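One contact in two related proteins. Structure 1 is Dye type peroxidase A from Streptomyces lividans, which is a haem-containing dye-type peroxidase that probably uses hydrogen peroxide to oxidise dyes and other organic substrates: PDB 6GZW (chain A, 1.41 Å), residues V33-A38 and A151-R156. Structure 2 is Dye-decolorizing peroxidase Tfu_3078 from Thermobifida fusca: PDB 5FW4 (chain B, 1.80 Å), residues I85-A90 and D209-R214. Structure 2 is superposed on structure 1 by the backbone atoms of these residues (RMSD 0.54 Å); each is numbered along its deposited sequence.

Structure 1 (6GZW); sequences VAFDLA and AAARVR.
Phe35 and Val155 meet where strand 29-37 pairs antiparallel with strand 153-162 in the N-terminal half of the ferredoxin-like dye-peroxidase fold. The side chains cross obliquely, Phe35 CE2 lying 3.7 Å from Val155 CG2, while ring atom CD2 passes 4.3 Å from Ala153 CB. Val33 sends CG2 to within 4.1 Å of Val155 CG1, and Phe310 of the second subunit packs on Val155. On the face carrying Asp36 and Arg154, Arg156, with CG anti to the backbone N (chi1 -178°) and the chain straight from there to NE, brings NH1 to the syn lone pair of Asp36 OD2, a 2.8 Å salt bridge. OD2 sits at the guanidinium edge, the two planes 55° apart. Asp125 N holds OD1; Ser122 O takes NE and Lys119 O NH2. Water 1 donates to Asp36 OD2 (2.6 Å) and accepts from Arg154 NH1 (2.9 Å); Arg154 NH2 reaches Ala312 O of the second subunit. Asp36 and Arg154 exchange paired backbone hydrogen bonds.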
loop_
_atom_site.group_PDB
_atom_site.type_symbol
_atom_site.label_atom_id
_atom_site.label_comp_id
_atom_site.label_asym_id
_atom_site.label_seq_id
_atom_site.Cartn_x
_atom_site.Cartn_y
_atom_site.Cartn_z
ATOM N N VAL A 33 -7.436 11.940 2.606
ATOM C CA VAL A 33 -6.881 13.187 2.104
ATOM C C VAL A 33 -7.694 14.348 2.671
ATOM O O VAL A 33 -8.898 14.210 2.849
ATOM C CB VAL A 33 -6.826 13.162 0.561
ATOM C CG1 VAL A 33 -8.160 12.807 -0.051
ATOM C CG2 VAL A 33 -6.244 14.438 -0.019
ATOM N N ALA A 34 -7.008 15.422 3.062
ATOM C CA ALA A 34 -7.634 16.661 3.453
ATOM C C ALA A 34 -7.294 17.740 2.436
ATOM O O ALA A 34 -6.172 17.780 1.923
ATOM C CB ALA A 34 -7.187 17.058 4.854
ATOM N N PHE A 35 -8.266 18.613 2.153
ATOM C CA PHE A 35 -8.101 19.737 1.248
ATOM C C PHE A 35 -8.391 21.042 1.991
ATOM O O PHE A 35 -9.279 21.048 2.865
ATOM C CB PHE A 35 -9.077 19.635 0.071
ATOM C CG PHE A 35 -8.840 18.472 -0.838
ATOM C CD1 PHE A 35 -9.426 17.244 -0.567
ATOM C CD2 PHE A 35 -8.098 18.594 -2.011
ATOM C CE1 PHE A 35 -9.258 16.146 -1.392
ATOM C CE2 PHE A 35 -7.921 17.479 -2.852
ATOM C CZ PHE A 35 -8.497 16.253 -2.531
ATOM N N ASP A 36 -7.665 22.103 1.659
ATOM C CA ASP A 36 -8.028 23.465 2.065
ATOM C C ASP A 36 -8.532 24.267 0.894
ATOM O O ASP A 36 -7.961 24.238 -0.202
ATOM C CB ASP A 36 -6.854 24.202 2.700
ATOM C CG ASP A 36 -6.518 23.674 4.084
ATOM O OD1 ASP A 36 -7.426 23.203 4.785
ATOM O OD2 ASP A 36 -5.341 23.782 4.484
ATOM N N LEU A 37 -9.610 24.995 1.107
ATOM C CA LEU A 37 -10.121 25.871 0.054
ATOM C C LEU A 37 -9.092 26.927 -0.341
ATOM O O LEU A 37 -8.386 27.477 0.503
ATOM C CB LEU A 37 -11.427 26.533 0.518
ATOM C CG LEU A 37 -12.630 25.599 0.643
ATOM C CD1 LEU A 37 -13.737 26.324 1.377
ATOM C CD2 LEU A 37 -13.136 25.141 -0.688
ATOM N N ALA A 38 -8.997 27.153 -1.643
ATOM C CA ALA A 38 -8.108 28.143 -2.190
ATOM C C ALA A 38 -8.679 29.547 -1.974
ATOM O O ALA A 38 -9.879 29.726 -1.766
ATOM C CB ALA A 38 -7.922 27.883 -3.680
ATOM N N ALA A 151 -8.757 24.405 -9.219
ATOM C CA ALA A 151 -8.442 25.711 -8.615
ATOM C C ALA A 151 -9.185 25.999 -7.297
ATOM O O ALA A 151 -8.858 26.973 -6.609
ATOM C CB ALA A 151 -8.713 26.832 -9.637
ATOM N N ALA A 152 -10.171 25.171 -6.946
ATOM C CA ALA A 152 -11.000 25.404 -5.759
ATOM C C ALA A 152 -10.332 25.018 -4.442
ATOM O O ALA A 152 -10.672 25.582 -3.414
ATOM C CB ALA A 152 -12.331 24.684 -5.888
ATOM N N ALA A 153 -9.423 24.048 -4.460
ATOM C CA ALA A 153 -8.816 23.574 -3.218
ATOM C C ALA A 153 -7.454 22.960 -3.485
ATOM O O ALA A 153 -7.161 22.610 -4.634
ATOM C CB ALA A 153 -9.728 22.571 -2.541
ATOM N N ARG A 154 -6.615 22.942 -2.449
ATOM C CA ARG A 154 -5.274 22.338 -2.509
ATOM C C ARG A 154 -5.265 21.168 -1.532
ATOM O O ARG A 154 -6.000 21.188 -0.526
ATOM C CB ARG A 154 -4.137 23.339 -2.151
ATOM C CG ARG A 154 -4.121 23.859 -0.713
ATOM C CD ARG A 154 -2.955 24.774 -0.385
ATOM N NE ARG A 154 -1.693 24.046 -0.559
ATOM C CZ ARG A 154 -1.055 23.313 0.363
ATOM N NH1 ARG A 154 -1.492 23.190 1.614
ATOM N NH2 ARG A 154 0.057 22.669 0.013
ATOM N N VAL A 155 -4.445 20.158 -1.826
ATOM C CA VAL A 155 -4.185 19.066 -0.889
ATOM C C VAL A 155 -3.424 19.626 0.293
ATOM O O VAL A 155 -2.315 20.175 0.155
ATOM C CB VAL A 155 -3.383 17.935 -1.555
ATOM C CG1 VAL A 155 -2.971 16.860 -0.550
ATOM C CG2 VAL A 155 -4.191 17.329 -2.682
ATOM N N ARG A 156 -4.036 19.496 1.463
ATOM C CA ARG A 156 -3.398 19.870 2.717
ATOM C C ARG A 156 -2.519 18.723 3.236
ATOM O O ARG A 156 -1.381 18.926 3.628
ATOM C CB ARG A 156 -4.475 20.232 3.757
ATOM C CG ARG A 156 -3.913 20.674 5.092
ATOM C CD ARG A 156 -5.006 20.922 6.126
ATOM N NE ARG A 156 -4.367 21.266 7.388
ATOM C CZ ARG A 156 -3.851 22.447 7.694
ATOM N NH1 ARG A 156 -3.983 23.479 6.861
ATOM N NH2 ARG A 156 -3.219 22.602 8.846
HETATM O O HOH W 1 -3.385 24.758 3.130
#

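Structure 2 (5FW4); sequences IALDLA and DATAVR.
Leu87 and Val213 approach each other obliquely, CD2 of Leu87 standing 4.1 Å from CG2 of Val213. The same methyl of Leu87 lies 4.1 Å from CB of Thr211. It is 3.6 Å from Thr211 OG1, a hydroxyl set between backbone N and carbonyl carbon (chi1 63°) and hydrogen-bonded to Ala207 O, ahead of the strand. Ile85 turns CG2 to within 4.0 Å of Val213 CG1, and Trp363 of the second subunit packs on both residues. On the face carrying Asp88 and Ala212, Arg214, with CG anti to the backbone N (chi1 176°) and the chain straight from there to NE, brings NH1 to the syn side of Asp88 OD2, a 2.8 Å salt bridge. OD2 sits at the guanidinium edge, the two planes 64° apart. Asp183 N holds OD1, and Cys180 O takes NE. Asp88 and Ala212 exchange paired backbone hydrogen bonds.

Comparison
The largest exchange is at Arg154(A), where Ala212(B) keeps CB within the error but has nothing in place of CG, CD, NE and the guanidinium group. With them goes the touch of Arg154(A) NH1 on CA of Arg156(A), 4.0 Å in structure 1. A water modelled in structure 1 links Asp36(A) OD2 to Arg154(A) NH1; Ala212(B) offers no such donor, and of the residues compared Asp88(B) keeps one arginine nearby, Arg214(B). The carboxylate nonetheless stays in place, and the salt bridge Asp36(A)-Arg156(A) recurs as Asp88(B)-Arg214(B).

On the buried side, Phe35(A) gives way to Leu87(B). The leucine methyls CD1 and CD2 fall 0.2 and 0.3 Å apart from the ring atoms CD1 and CD2 after superposition, so the contacts with Val155(A) and Val213(B) persist; the far ring atom CZ has no counterpart. Diagonally next to it, touching it in both structures, Ala153(A) becomes Thr211(B), whose added OG1 and CG2 extend from a CB that coincides within the error.

From Val33(A) to Ile85(B), CG2 lies 0.6 Å apart after superposition and keeps its touch on Val155(A) or Val213(B). CG1 of Val33(A) has no counterpart, nor have CG1 and CD1 of Ile85(B). Exposed Ala151(A) becomes Asp209(B), which adds a carboxylate, the CB atoms 1.7 Å apart after superposition. In the other segment, the carbonyl oxygens of Ala38(A) and Ala90(B) stand 1.7 Å apart after superposition.

Structure 2 (5FW4)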
loop_
_atom_site.group_PDB
_atom_site.type_symbol
_atom_site.label_atom_id
_atom_site.label_comp_id
_atom_site.label_asym_id
_atom_site.label_seq_id
_atom_site.Cartn_x
_atom_site.Cartn_y
_atom_site.Cartn_z
ATOM N N ILE B 85 -7.420 12.061 2.118
ATOM C CA ILE B 85 -6.905 13.329 1.596
ATOM C C ILE B 85 -7.689 14.476 2.257
ATOM O O ILE B 85 -8.919 14.518 2.218
ATOM C CB ILE B 85 -7.077 13.435 0.077
ATOM C CG1 ILE B 85 -6.517 12.205 -0.630
ATOM C CG2 ILE B 85 -6.450 14.734 -0.445
ATOM C CD1 ILE B 85 -6.979 12.086 -2.067
ATOM N N ALA B 86 -6.954 15.347 2.934
ATOM C CA ALA B 86 -7.478 16.565 3.526
ATOM C C ALA B 86 -7.118 17.705 2.592
ATOM O O ALA B 86 -5.951 17.857 2.172
ATOM C CB ALA B 86 -6.893 16.819 4.900
ATOM N N LEU B 87 -8.116 18.511 2.299
ATOM C CA LEU B 87 -7.950 19.670 1.452
ATOM C C LEU B 87 -8.530 20.946 2.069
ATOM O O LEU B 87 -9.528 20.906 2.794
ATOM C CB LEU B 87 -8.632 19.401 0.098
ATOM C CG LEU B 87 -8.361 18.124 -0.709
ATOM C CD1 LEU B 87 -9.447 17.102 -0.488
ATOM C CD2 LEU B 87 -8.333 18.468 -2.225
ATOM N N ASP B 88 -7.962 22.097 1.682
ATOM C CA ASP B 88 -8.435 23.398 2.082
ATOM C C ASP B 88 -8.937 24.067 0.824
ATOM O O ASP B 88 -8.493 23.708 -0.284
ATOM C CB ASP B 88 -7.303 24.224 2.684
ATOM C CG ASP B 88 -6.854 23.671 4.047
ATOM O OD1 ASP B 88 -7.728 23.073 4.668
ATOM O OD2 ASP B 88 -5.669 23.816 4.432
ATOM N N LEU B 89 -9.856 25.007 1.004
ATOM C CA LEU B 89 -10.182 25.945 -0.092
ATOM C C LEU B 89 -8.887 26.612 -0.539
ATOM O O LEU B 89 -8.028 26.923 0.278
ATOM C CB LEU B 89 -11.174 26.976 0.401
ATOM C CG LEU B 89 -12.585 26.495 0.663
ATOM C CD1 LEU B 89 -13.333 27.512 1.519
ATOM C CD2 LEU B 89 -13.293 26.274 -0.677
ATOM N N ALA B 90 -8.748 26.883 -1.839
ATOM C CA ALA B 90 -7.574 27.546 -2.344
ATOM C C ALA B 90 -7.335 28.865 -1.595
ATOM O O ALA B 90 -8.266 29.539 -1.196
ATOM C CB ALA B 90 -7.747 27.803 -3.836
ATOM N N ASP B 209 -9.192 23.929 -9.014
ATOM C CA ASP B 209 -9.155 25.386 -8.994
ATOM C C ASP B 209 -9.556 25.880 -7.611
ATOM O O ASP B 209 -9.035 26.901 -7.125
ATOM C CB ASP B 209 -10.095 25.991 -10.046
ATOM C CG ASP B 209 -9.592 25.817 -11.465
ATOM O OD1 ASP B 209 -8.382 25.558 -11.655
ATOM O OD2 ASP B 209 -10.413 25.968 -12.411
ATOM N N ALA B 210 -10.445 25.128 -6.966
ATOM C CA ALA B 210 -11.124 25.584 -5.770
ATOM C C ALA B 210 -10.447 25.145 -4.454
ATOM O O ALA B 210 -10.770 25.677 -3.384
ATOM C CB ALA B 210 -12.547 25.046 -5.802
ATOM N N THR B 211 -9.541 24.181 -4.540
ATOM C CA THR B 211 -8.998 23.535 -3.323
ATOM C C THR B 211 -7.533 23.216 -3.498
ATOM O O THR B 211 -7.012 23.235 -4.642
ATOM C CB THR B 211 -9.736 22.226 -3.041
ATOM O OG1 THR B 211 -9.521 21.297 -4.110
ATOM C CG2 THR B 211 -11.242 22.441 -2.803
ATOM N N ALA B 212 -6.861 22.900 -2.377
ATOM C CA ALA B 212 -5.467 22.533 -2.375
ATOM C C ALA B 212 -5.300 21.442 -1.338
ATOM O O ALA B 212 -5.950 21.536 -0.323
ATOM C CB ALA B 212 -4.603 23.714 -1.971
ATOM N N VAL B 213 -4.441 20.460 -1.607
ATOM C CA VAL B 213 -4.203 19.379 -0.609
ATOM C C VAL B 213 -3.458 19.930 0.565
ATOM O O VAL B 213 -2.481 20.651 0.415
ATOM C CB VAL B 213 -3.497 18.152 -1.214
ATOM C CG1 VAL B 213 -3.200 17.085 -0.165
ATOM C CG2 VAL B 213 -4.400 17.484 -2.219
ATOM N N ARG B 214 -3.921 19.569 1.765
ATOM C CA ARG B 214 -3.349 20.040 3.000
ATOM C C ARG B 214 -2.461 18.916 3.561
ATOM O O ARG B 214 -1.277 19.139 3.822
ATOM C CB ARG B 214 -4.424 20.393 3.999
ATOM C CG ARG B 214 -3.879 20.821 5.365
ATOM C CD ARG B 214 -5.040 20.991 6.322
ATOM N NE ARG B 214 -4.631 21.488 7.624
ATOM C CZ ARG B 214 -4.425 22.771 7.925
ATOM N NH1 ARG B 214 -4.587 23.742 7.013
ATOM N NH2 ARG B 214 -4.056 23.109 9.157
#